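Local coordinates for heme-binding protein A / AI-2 binding protein A (Helicobacter pylori SS1, PDB 6OFQ) that binds peptides in the periplasm as the substrate-binding protein of an ABC transporter, probably handing them on for import, at residues G59-T64 against I225-N230; F121-Q126 against K154-L159; A426-D431 against L439-S444. One frame throughout, in Å; residues are numbered along the deposited sequence.

Overall arrangement
The three contacts are well separated: their centres lie 24 to 25 Å apart and none touches another. Contact 1 sets helix 52-61 on strand 224-229 of a mixed sheet. Contact 2 is nested inside the chain loop that contact 1 closes. It joins helix 116-127 to strand 153-160, at the border of a five-stranded antiparallel sheet. Contact 3 follows both and is the most local, tying strand 423-429 of the seven-stranded mixed sheet to the next helix, 436-443. It is also closest to the centre of the chain, about 8 Å from it. Each contact therefore fixes a helix on a different sheet of this type II periplasmic binding protein.

Contact 1 (G59-T64 against I225-N230); sequences GNIYDT and IILLKN
Helix 52-61 lies against strand 224-229, and the backbones come closest at Ile61 and Leu227, whose CA atoms are 8.2 Å apart. Leu227 carries the whole contact on the strand side. Its two methyls are divided between two neighbours on the helix. CD1 of Leu227 meets CB of Asn60 at 3.9 Å, while CD2 of Leu227 meets CD1 of Ile61, also at 3.9 Å. CG1 of Ile61 lies slightly farther from the same CD2, so the outer arm of the isoleucine does the touching. That arm has CG1 anti to the carbonyl carbon (chi1 -71°) and runs on extended to CD1. The Ile61 and Leu227 side chains cross at about a right angle. The other branch of Ile61, CG2, sits over the centre of the Tyr62 ring. Asn60 meets Leu227 chiefly through its CB. Its amide is held elsewhere: ND2 donates to Val56 O and Asn524 O, and OD1 accepts from Phe526 N. Between these two segments the join is made by buried carbon groups; backbone bonds of Asn60 with Phe214 and of Ile61 with Gly212 add a polar tie beside it. The backbone partners of its amide probably let Asn60 line this apolar surface.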
loop_
_atom_site.group_PDB
_atom_site.type_symbol
_atom_site.label_atom_id
_atom_site.label_comp_id
_atom_site.label_asym_id
_atom_site.label_seq_id
_atom_site.Cartn_x
_atom_site.Cartn_y
_atom_site.Cartn_z
ATOM N N GLY A 59 0.334 -5.096 -10.050
ATOM C CA GLY A 59 0.549 -6.367 -9.375
ATOM C C GLY A 59 0.213 -7.585 -10.205
ATOM O O GLY A 59 0.690 -8.694 -9.927
ATOM N N ASN A 60 -0.648 -7.429 -11.206
ATOM C CA ASN A 60 -0.977 -8.500 -12.112
ATOM C C ASN A 60 -0.012 -8.596 -13.338
ATOM O O ASN A 60 0.033 -9.657 -13.958
ATOM C CB ASN A 60 -2.397 -8.236 -12.620
ATOM C CG ASN A 60 -3.448 -8.638 -11.612
ATOM O OD1 ASN A 60 -3.675 -9.821 -11.427
ATOM N ND2 ASN A 60 -4.084 -7.664 -10.962
ATOM N N ILE A 61 0.662 -7.500 -13.631
ATOM C CA ILE A 61 1.499 -7.361 -14.833
ATOM C C ILE A 61 2.925 -7.780 -14.514
ATOM O O ILE A 61 3.637 -8.389 -15.362
ATOM C CB ILE A 61 1.421 -5.901 -15.324
ATOM C CG1 ILE A 61 0.016 -5.653 -15.906
ATOM C CG2 ILE A 61 2.548 -5.586 -16.299
ATOM C CD1 ILE A 61 -0.265 -4.173 -16.145
ATOM N N TYR A 62 3.427 -7.392 -13.339
ATOM C CA TYR A 62 4.842 -7.569 -13.013
ATOM C C TYR A 62 5.030 -8.663 -11.958
ATOM O O TYR A 62 4.170 -8.858 -11.109
ATOM C CB TYR A 62 5.490 -6.326 -12.415
ATOM C CG TYR A 62 5.488 -5.111 -13.325
ATOM C CD1 TYR A 62 6.437 -4.963 -14.314
ATOM C CD2 TYR A 62 4.524 -4.133 -13.221
ATOM C CE1 TYR A 62 6.499 -3.843 -15.129
ATOM C CE2 TYR A 62 4.599 -3.004 -14.012
ATOM C CZ TYR A 62 5.597 -2.852 -14.951
ATOM O OH TYR A 62 5.651 -1.682 -15.688
ATOM N N ASP A 63 6.182 -9.336 -12.018
ATOM C CA ASP A 63 6.702 -10.134 -10.930
ATOM C C ASP A 63 7.880 -9.515 -10.252
ATOM O O ASP A 63 8.540 -8.596 -10.745
ATOM C CB ASP A 63 7.125 -11.500 -11.433
ATOM C CG ASP A 63 5.943 -12.278 -11.967
ATOM O OD1 ASP A 63 4.926 -12.433 -11.238
ATOM O OD2 ASP A 63 5.985 -12.757 -13.123
ATOM N N THR A 64 8.125 -10.095 -9.075
ATOM C CA THR A 64 9.230 -9.746 -8.197
ATOM C C THR A 64 10.175 -10.965 -8.049
ATOM O O THR A 64 9.871 -12.052 -8.535
ATOM C CB THR A 64 8.708 -9.251 -6.827
ATOM O OG1 THR A 64 7.560 -10.009 -6.447
ATOM C CG2 THR A 64 8.301 -7.756 -6.875
ATOM N N ILE A 225 -9.028 -0.007 -17.102
ATOM C CA ILE A 225 -7.841 -0.711 -17.584
ATOM C C ILE A 225 -8.279 -2.106 -17.993
ATOM O O ILE A 225 -9.068 -2.783 -17.271
ATOM C CB ILE A 225 -6.833 -0.794 -16.425
ATOM C CG1 ILE A 225 -6.322 0.622 -16.137
ATOM C CG2 ILE A 225 -5.718 -1.777 -16.761
ATOM C CD1 ILE A 225 -5.818 0.756 -14.707
ATOM N N ILE A 226 -7.740 -2.585 -19.121
ATOM C CA ILE A 226 -7.992 -3.937 -19.575
ATOM C C ILE A 226 -6.707 -4.734 -19.511
ATOM O O ILE A 226 -5.671 -4.280 -20.034
ATOM C CB ILE A 226 -8.574 -3.992 -21.022
ATOM C CG1 ILE A 226 -9.944 -3.312 -21.055
ATOM C CG2 ILE A 226 -8.654 -5.423 -21.523
ATOM C CD1 ILE A 226 -10.550 -3.192 -22.437
ATOM N N LEU A 227 -6.772 -5.862 -18.813
ATOM C CA LEU A 227 -5.699 -6.848 -18.687
ATOM C C LEU A 227 -6.122 -8.102 -19.429
ATOM O O LEU A 227 -7.269 -8.550 -19.274
ATOM C CB LEU A 227 -5.433 -7.225 -17.218
ATOM C CG LEU A 227 -5.152 -6.010 -16.347
ATOM C CD1 LEU A 227 -5.063 -6.447 -14.870
ATOM C CD2 LEU A 227 -3.920 -5.219 -16.761
ATOM N N LEU A 228 -5.196 -8.729 -20.145
ATOM C CA LEU A 228 -5.451 -10.003 -20.785
ATOM C C LEU A 228 -4.580 -11.104 -20.211
ATOM O O LEU A 228 -3.411 -10.824 -19.847
ATOM C CB LEU A 228 -5.201 -9.808 -22.289
ATOM C CG LEU A 228 -6.064 -8.789 -23.024
ATOM C CD1 LEU A 228 -5.614 -8.517 -24.442
ATOM C CD2 LEU A 228 -7.511 -9.299 -22.947
ATOM N N LYS A 229 -5.055 -12.343 -20.215
ATOM C CA LYS A 229 -4.222 -13.425 -19.790
ATOM C C LYS A 229 -2.916 -13.491 -20.527
ATOM O O LYS A 229 -2.873 -13.422 -21.741
ATOM C CB LYS A 229 -4.994 -14.737 -19.874
ATOM C CG LYS A 229 -4.238 -16.021 -19.563
ATOM C CD LYS A 229 -5.208 -17.180 -19.567
ATOM C CE LYS A 229 -4.491 -18.484 -19.426
ATOM N NZ LYS A 229 -5.383 -19.646 -19.160
ATOM N N ASN A 230 -1.842 -13.730 -19.800
ATOM C CA ASN A 230 -0.515 -14.025 -20.433
ATOM C C ASN A 230 -0.425 -15.537 -20.559
ATOM O O ASN A 230 -0.229 -16.278 -19.605
ATOM C CB ASN A 230 0.601 -13.533 -19.523
ATOM C CG ASN A 230 1.977 -13.885 -20.059
ATOM O OD1 ASN A 230 2.056 -14.344 -21.202
ATOM N ND2 ASN A 230 3.002 -13.782 -19.212
#

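Contact 2 (F121-Q126 against K154-L159); sequences FSFERQ and KSIEAL
Ile156 lays its terminal methyl against the base of the Phe123 side chain. CD1 of Ile156 is 3.6 Å from CB of Phe123, and ring atoms CG and CD2 of Phe123 follow at slightly greater distance. The methyl meets the ring obliquely, and the two side chains cross at about a right angle. Ile156 reaches the helix through its longer branch: CG1 is roughly anti to the carbonyl carbon, and chi2 of 174° stretches CD1 outward. The same side chain touches Leu120 and Met127, so it sits on a row of apolar residues along one side of helix 116-127. The Phe123 ring also meets the ring of Phe166 on strand 163-168.

This is a helix packed on an antiparallel sheet. Strand 153-160 is a border strand of this five-stranded sheet within the chain and pairs with strand 163-168. A classic beta bulge, with Lys154 and Ser155 both facing Thr167, interrupts its pairing just before Ile156.

A polar link lies beside the apolar one. One water donates to Glu124 OE2 at 3.0 Å and to Ile156 O at 2.8 Å, bridging helix and strand. The other carboxylate oxygen of Glu124, OE1, forms a salt bridge with Lys131, which holds the acid at both oxygens.

Within the helix, Ser122 O accepts two side-chain bonds, from opposite faces of its carbonyl plane. Gln126 NE2 donates to Ser122 O at 3.1 Å and nearly straight, 172° at the hydrogen, with Ser122 O in its amide plane. Arg125 NE donates from the other face along a more bent path, 145° at the hydrogen. The Arg125 guanidinium continues to Asp45 through NH1, in a salt bridge.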
loop_
_atom_site.group_PDB
_atom_site.type_symbol
_atom_site.label_atom_id
_atom_site.label_comp_id
_atom_site.label_asym_id
_atom_site.label_seq_id
_atom_site.Cartn_x
_atom_site.Cartn_y
_atom_site.Cartn_z
ATOM N N PHE A 121 18.714 -3.460 -13.904
ATOM C CA PHE A 121 18.055 -2.231 -14.310
ATOM C C PHE A 121 16.996 -1.745 -13.324
ATOM O O PHE A 121 16.939 -0.585 -12.937
ATOM C CB PHE A 121 17.336 -2.503 -15.628
ATOM C CG PHE A 121 16.424 -1.354 -16.083
ATOM C CD1 PHE A 121 16.916 -0.097 -16.369
ATOM C CD2 PHE A 121 15.055 -1.541 -16.081
ATOM C CE1 PHE A 121 16.093 0.937 -16.764
ATOM C CE2 PHE A 121 14.222 -0.472 -16.434
ATOM C CZ PHE A 121 14.737 0.741 -16.722
ATOM N N SER A 122 16.190 -2.688 -12.853
ATOM C CA SER A 122 15.032 -2.356 -12.021
ATOM C C SER A 122 15.406 -1.769 -10.677
ATOM O O SER A 122 14.708 -0.911 -10.172
ATOM C CB SER A 122 14.161 -3.599 -11.872
ATOM O OG SER A 122 13.641 -4.033 -13.123
ATOM N N PHE A 123 16.496 -2.305 -10.109
ATOM C CA PHE A 123 17.003 -1.834 -8.827
ATOM C C PHE A 123 17.947 -0.653 -8.966
ATOM O O PHE A 123 17.845 0.316 -8.244
ATOM C CB PHE A 123 17.708 -2.969 -8.053
ATOM C CG PHE A 123 16.794 -3.982 -7.385
ATOM C CD1 PHE A 123 16.004 -4.843 -8.118
ATOM C CD2 PHE A 123 16.808 -4.115 -6.015
ATOM C CE1 PHE A 123 15.105 -5.691 -7.513
ATOM C CE2 PHE A 123 15.964 -4.995 -5.425
ATOM C CZ PHE A 123 15.216 -5.855 -6.160
ATOM N N GLU A 124 18.940 -0.771 -9.868
ATOM C CA GLU A 124 19.959 0.243 -10.011
ATOM C C GLU A 124 19.427 1.612 -10.432
ATOM O O GLU A 124 19.956 2.634 -10.007
ATOM C CB GLU A 124 21.127 -0.118 -10.902
ATOM C CG GLU A 124 21.978 -1.263 -10.398
ATOM C CD GLU A 124 23.106 -1.581 -11.396
ATOM O OE1 GLU A 124 22.981 -1.357 -12.612
ATOM O OE2 GLU A 124 24.050 -2.195 -10.860
ATOM N N ARG A 125 18.324 1.615 -11.156
ATOM C CA ARG A 125 17.734 2.866 -11.529
ATOM C C ARG A 125 17.287 3.671 -10.323
ATOM O O ARG A 125 17.195 4.906 -10.383
ATOM C CB ARG A 125 16.592 2.604 -12.488
ATOM C CG ARG A 125 15.342 1.991 -11.848
ATOM C CD ARG A 125 14.380 1.443 -12.881
ATOM N NE ARG A 125 13.188 0.863 -12.268
ATOM C CZ ARG A 125 11.938 1.270 -12.403
ATOM N NH1 ARG A 125 11.634 2.298 -13.180
ATOM N NH2 ARG A 125 10.960 0.606 -11.801
ATOM N N GLN A 126 16.913 2.993 -9.239
ATOM C CA GLN A 126 16.480 3.638 -8.007
ATOM C C GLN A 126 17.652 3.954 -7.116
ATOM O O GLN A 126 17.619 4.965 -6.408
ATOM C CB GLN A 126 15.455 2.739 -7.300
ATOM C CG GLN A 126 14.381 2.199 -8.236
ATOM C CD GLN A 126 13.218 1.480 -7.552
ATOM O OE1 GLN A 126 12.625 2.068 -6.632
ATOM N NE2 GLN A 126 12.899 0.242 -7.970
ATOM N N LYS A 154 24.622 -2.325 -0.052
ATOM C CA LYS A 154 26.010 -1.954 -0.424
ATOM C C LYS A 154 26.276 -2.174 -1.898
ATOM O O LYS A 154 26.844 -1.303 -2.554
ATOM C CB LYS A 154 27.002 -2.622 0.520
ATOM C CG LYS A 154 28.480 -2.360 0.182
ATOM C CD LYS A 154 29.415 -3.038 1.180
ATOM C CE LYS A 154 30.835 -2.633 0.819
ATOM N NZ LYS A 154 31.694 -3.005 1.975
ATOM N N SER A 155 25.951 -3.355 -2.402
ATOM C CA SER A 155 26.114 -3.673 -3.799
ATOM C C SER A 155 25.120 -4.689 -4.304
ATOM O O SER A 155 24.563 -5.462 -3.524
ATOM C CB SER A 155 27.526 -4.205 -4.024
ATOM O OG SER A 155 27.781 -5.375 -3.296
ATOM N N ILE A 156 24.877 -4.575 -5.606
ATOM C CA ILE A 156 24.152 -5.539 -6.394
ATOM C C ILE A 156 25.004 -5.990 -7.544
ATOM O O ILE A 156 25.450 -5.131 -8.306
ATOM C CB ILE A 156 22.798 -5.018 -6.907
ATOM C CG1 ILE A 156 22.120 -4.155 -5.860
ATOM C CG2 ILE A 156 21.968 -6.139 -7.471
ATOM C CD1 ILE A 156 20.833 -3.506 -6.384
ATOM N N GLU A 157 25.165 -7.307 -7.698
ATOM C CA GLU A 157 26.034 -7.874 -8.731
ATOM C C GLU A 157 25.280 -8.927 -9.502
ATOM O O GLU A 157 24.652 -9.814 -8.903
ATOM C CB GLU A 157 27.231 -8.600 -8.116
ATOM C CG GLU A 157 28.146 -7.755 -7.265
ATOM C CD GLU A 157 29.054 -8.707 -6.482
ATOM O OE1 GLU A 157 28.739 -9.179 -5.353
ATOM O OE2 GLU A 157 30.109 -9.094 -7.059
ATOM N N ALA A 158 25.435 -8.914 -10.826
ATOM C CA ALA A 158 25.048 -10.036 -11.688
ATOM C C ALA A 158 26.268 -10.951 -11.793
ATOM O O ALA A 158 27.231 -10.632 -12.489
ATOM C CB ALA A 158 24.614 -9.590 -13.089
ATOM N N LEU A 159 26.273 -12.047 -11.071
ATOM C CA LEU A 159 27.406 -12.963 -11.073
ATOM C C LEU A 159 27.401 -13.747 -12.376
ATOM O O LEU A 159 28.506 -14.102 -12.833
ATOM C CB LEU A 159 27.311 -13.930 -9.880
ATOM C CG LEU A 159 27.479 -13.144 -8.579
ATOM C CD1 LEU A 159 27.301 -14.092 -7.405
ATOM C CD2 LEU A 159 28.745 -12.311 -8.498
HETATM O O HOH W 1 26.194 -4.290 -10.821
#

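Contact 3 (A426-D431 against L439-S444); sequences AGWMAD and LYTLWS
Leu442 on helix 436-443 rests both methyls on the indole of Trp428, which belongs to strand 423-429 of the seven-stranded mixed sheet. CD2 of Leu442 lies over one face of the six-membered ring of Trp428, 3.6 Å from its centroid and only 11° off the ring normal, a CH-pi contact. CD1 of Leu442 sits nearer the five-membered ring, 3.6 Å from CG of Trp428. The CB of Trp428 points toward the helix, and chi1 of -167°, with CG opposite the backbone N, swings the indole face to Leu442. CG2 of Thr441 comes obliquely to the far end of the ring, 4.1 Å from CZ2 of Trp428.

Ring-to-ring contact adds Phe438, which meets Trp428 edge-to-face.

Hydrogen bonds hold the surroundings. Trp428 NE1 and Asp431 N both donate to Asn437 OD1, so that side chain ties the strand and the loop after it to the helix. Ser444 OG donates to Tyr440 O at 2.7 Å and, as N-cap of the next helix, accepts from Ala447 N.

The helix packs back on the preceding strand and buries the indole. Between the segments the contact is CH-pi and van der Waals; the Trp428 N-H bond adds a polar link and probably limits ring tilting.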
loop_
_atom_site.group_PDB
_atom_site.type_symbol
_atom_site.label_atom_id
_atom_site.label_comp_id
_atom_site.label_asym_id
_atom_site.label_seq_id
_atom_site.Cartn_x
_atom_site.Cartn_y
_atom_site.Cartn_z
ATOM N N ALA A 426 -5.289 9.415 6.490
ATOM C CA ALA A 426 -4.210 8.610 5.961
ATOM C C ALA A 426 -4.639 7.165 6.157
ATOM O O ALA A 426 -5.394 6.828 7.082
ATOM C CB ALA A 426 -2.954 8.842 6.787
ATOM N N GLY A 427 -4.143 6.265 5.344
ATOM C CA GLY A 427 -4.402 4.838 5.494
ATOM C C GLY A 427 -3.249 4.074 4.873
ATOM O O GLY A 427 -2.566 4.477 3.915
ATOM N N TRP A 428 -3.142 2.841 5.346
ATOM C CA TRP A 428 -2.123 1.912 4.869
ATOM C C TRP A 428 -2.615 0.479 4.920
ATOM O O TRP A 428 -3.267 0.040 5.905
ATOM C CB TRP A 428 -0.884 1.964 5.745
ATOM C CG TRP A 428 0.352 1.305 5.224
ATOM C CD1 TRP A 428 0.954 0.167 5.708
ATOM C CD2 TRP A 428 1.218 1.828 4.233
ATOM N NE1 TRP A 428 2.144 -0.040 5.073
ATOM C CE2 TRP A 428 2.326 0.970 4.151
ATOM C CE3 TRP A 428 1.148 2.939 3.373
ATOM C CZ2 TRP A 428 3.342 1.168 3.242
ATOM C CZ3 TRP A 428 2.180 3.140 2.507
ATOM C CH2 TRP A 428 3.277 2.285 2.471
ATOM N N MET A 429 -2.358 -0.246 3.868
ATOM C CA MET A 429 -2.515 -1.704 3.810
ATOM C C MET A 429 -1.111 -2.277 3.858
ATOM O O MET A 429 -0.218 -1.893 3.085
ATOM C CB MET A 429 -3.124 -2.039 2.452
ATOM C CG MET A 429 -3.089 -3.503 2.074
ATOM S SD MET A 429 -4.006 -4.542 3.245
ATOM C CE MET A 429 -3.484 -6.193 2.731
ATOM N N ALA A 430 -0.893 -3.216 4.783
ATOM C CA ALA A 430 0.381 -3.930 4.835
ATOM C C ALA A 430 0.810 -4.419 3.480
ATOM O O ALA A 430 0.055 -5.099 2.790
ATOM C CB ALA A 430 0.322 -5.098 5.797
ATOM N N ASP A 431 2.089 -4.186 3.171
ATOM C CA ASP A 431 2.735 -4.844 2.052
ATOM C C ASP A 431 3.295 -6.208 2.409
ATOM O O ASP A 431 3.433 -7.065 1.547
ATOM C CB ASP A 431 3.862 -3.977 1.445
ATOM C CG ASP A 431 3.350 -2.582 1.106
ATOM O OD1 ASP A 431 2.373 -2.490 0.289
ATOM O OD2 ASP A 431 3.903 -1.606 1.681
ATOM N N LEU A 439 5.905 0.879 10.932
ATOM C CA LEU A 439 6.644 1.753 11.804
ATOM C C LEU A 439 7.808 2.441 11.092
ATOM O O LEU A 439 7.989 3.654 11.260
ATOM C CB LEU A 439 7.160 1.013 13.017
ATOM C CG LEU A 439 6.077 0.332 13.872
ATOM C CD1 LEU A 439 6.765 -0.497 14.957
ATOM C CD2 LEU A 439 5.148 1.378 14.474
ATOM N N TYR A 440 8.607 1.750 10.308
ATOM C CA TYR A 440 9.754 2.399 9.688
ATOM C C TYR A 440 9.361 3.129 8.427
ATOM O O TYR A 440 9.720 4.309 8.193
ATOM C CB TYR A 440 10.893 1.407 9.422
ATOM C CG TYR A 440 12.224 2.113 9.202
ATOM C CD1 TYR A 440 12.908 2.558 10.315
ATOM C CD2 TYR A 440 12.733 2.375 7.953
ATOM C CE1 TYR A 440 14.103 3.248 10.196
ATOM C CE2 TYR A 440 13.970 3.055 7.832
ATOM C CZ TYR A 440 14.582 3.464 8.984
ATOM O OH TYR A 440 15.837 4.148 9.009
ATOM N N THR A 441 8.545 2.498 7.606
ATOM C CA THR A 441 8.215 3.102 6.331
ATOM C C THR A 441 7.388 4.366 6.489
ATOM O O THR A 441 7.463 5.242 5.624
ATOM C CB THR A 441 7.455 2.050 5.518
ATOM O OG1 THR A 441 8.291 0.897 5.415
ATOM C CG2 THR A 441 7.133 2.487 4.065
ATOM N N LEU A 442 6.548 4.438 7.531
ATOM C CA LEU A 442 5.607 5.560 7.705
ATOM C C LEU A 442 5.949 6.519 8.806
ATOM O O LEU A 442 5.429 7.634 8.848
ATOM C CB LEU A 442 4.149 5.103 7.918
ATOM C CG LEU A 442 3.700 4.047 6.916
ATOM C CD1 LEU A 442 2.324 3.528 7.336
ATOM C CD2 LEU A 442 3.666 4.526 5.478
ATOM N N TRP A 443 6.763 6.111 9.766
ATOM C CA TRP A 443 6.947 6.869 10.998
ATOM C C TRP A 443 8.377 7.197 11.423
ATOM O O TRP A 443 8.624 7.762 12.487
ATOM C CB TRP A 443 6.202 6.201 12.181
ATOM C CG TRP A 443 4.689 6.012 11.950
ATOM C CD1 TRP A 443 4.051 4.896 11.509
ATOM C CD2 TRP A 443 3.693 7.035 12.083
ATOM N NE1 TRP A 443 2.704 5.144 11.350
ATOM C CE2 TRP A 443 2.471 6.471 11.683
ATOM C CE3 TRP A 443 3.732 8.369 12.497
ATOM C CZ2 TRP A 443 1.298 7.199 11.734
ATOM C CZ3 TRP A 443 2.529 9.075 12.530
ATOM C CH2 TRP A 443 1.349 8.488 12.153
ATOM N N SER A 444 9.343 6.780 10.602
ATOM C CA SER A 444 10.758 6.984 10.948
ATOM C C SER A 444 11.293 8.346 10.486
ATOM O O SER A 444 10.764 8.966 9.533
ATOM C CB SER A 444 11.660 5.883 10.393
ATOM O OG SER A 444 11.671 5.919 8.998
#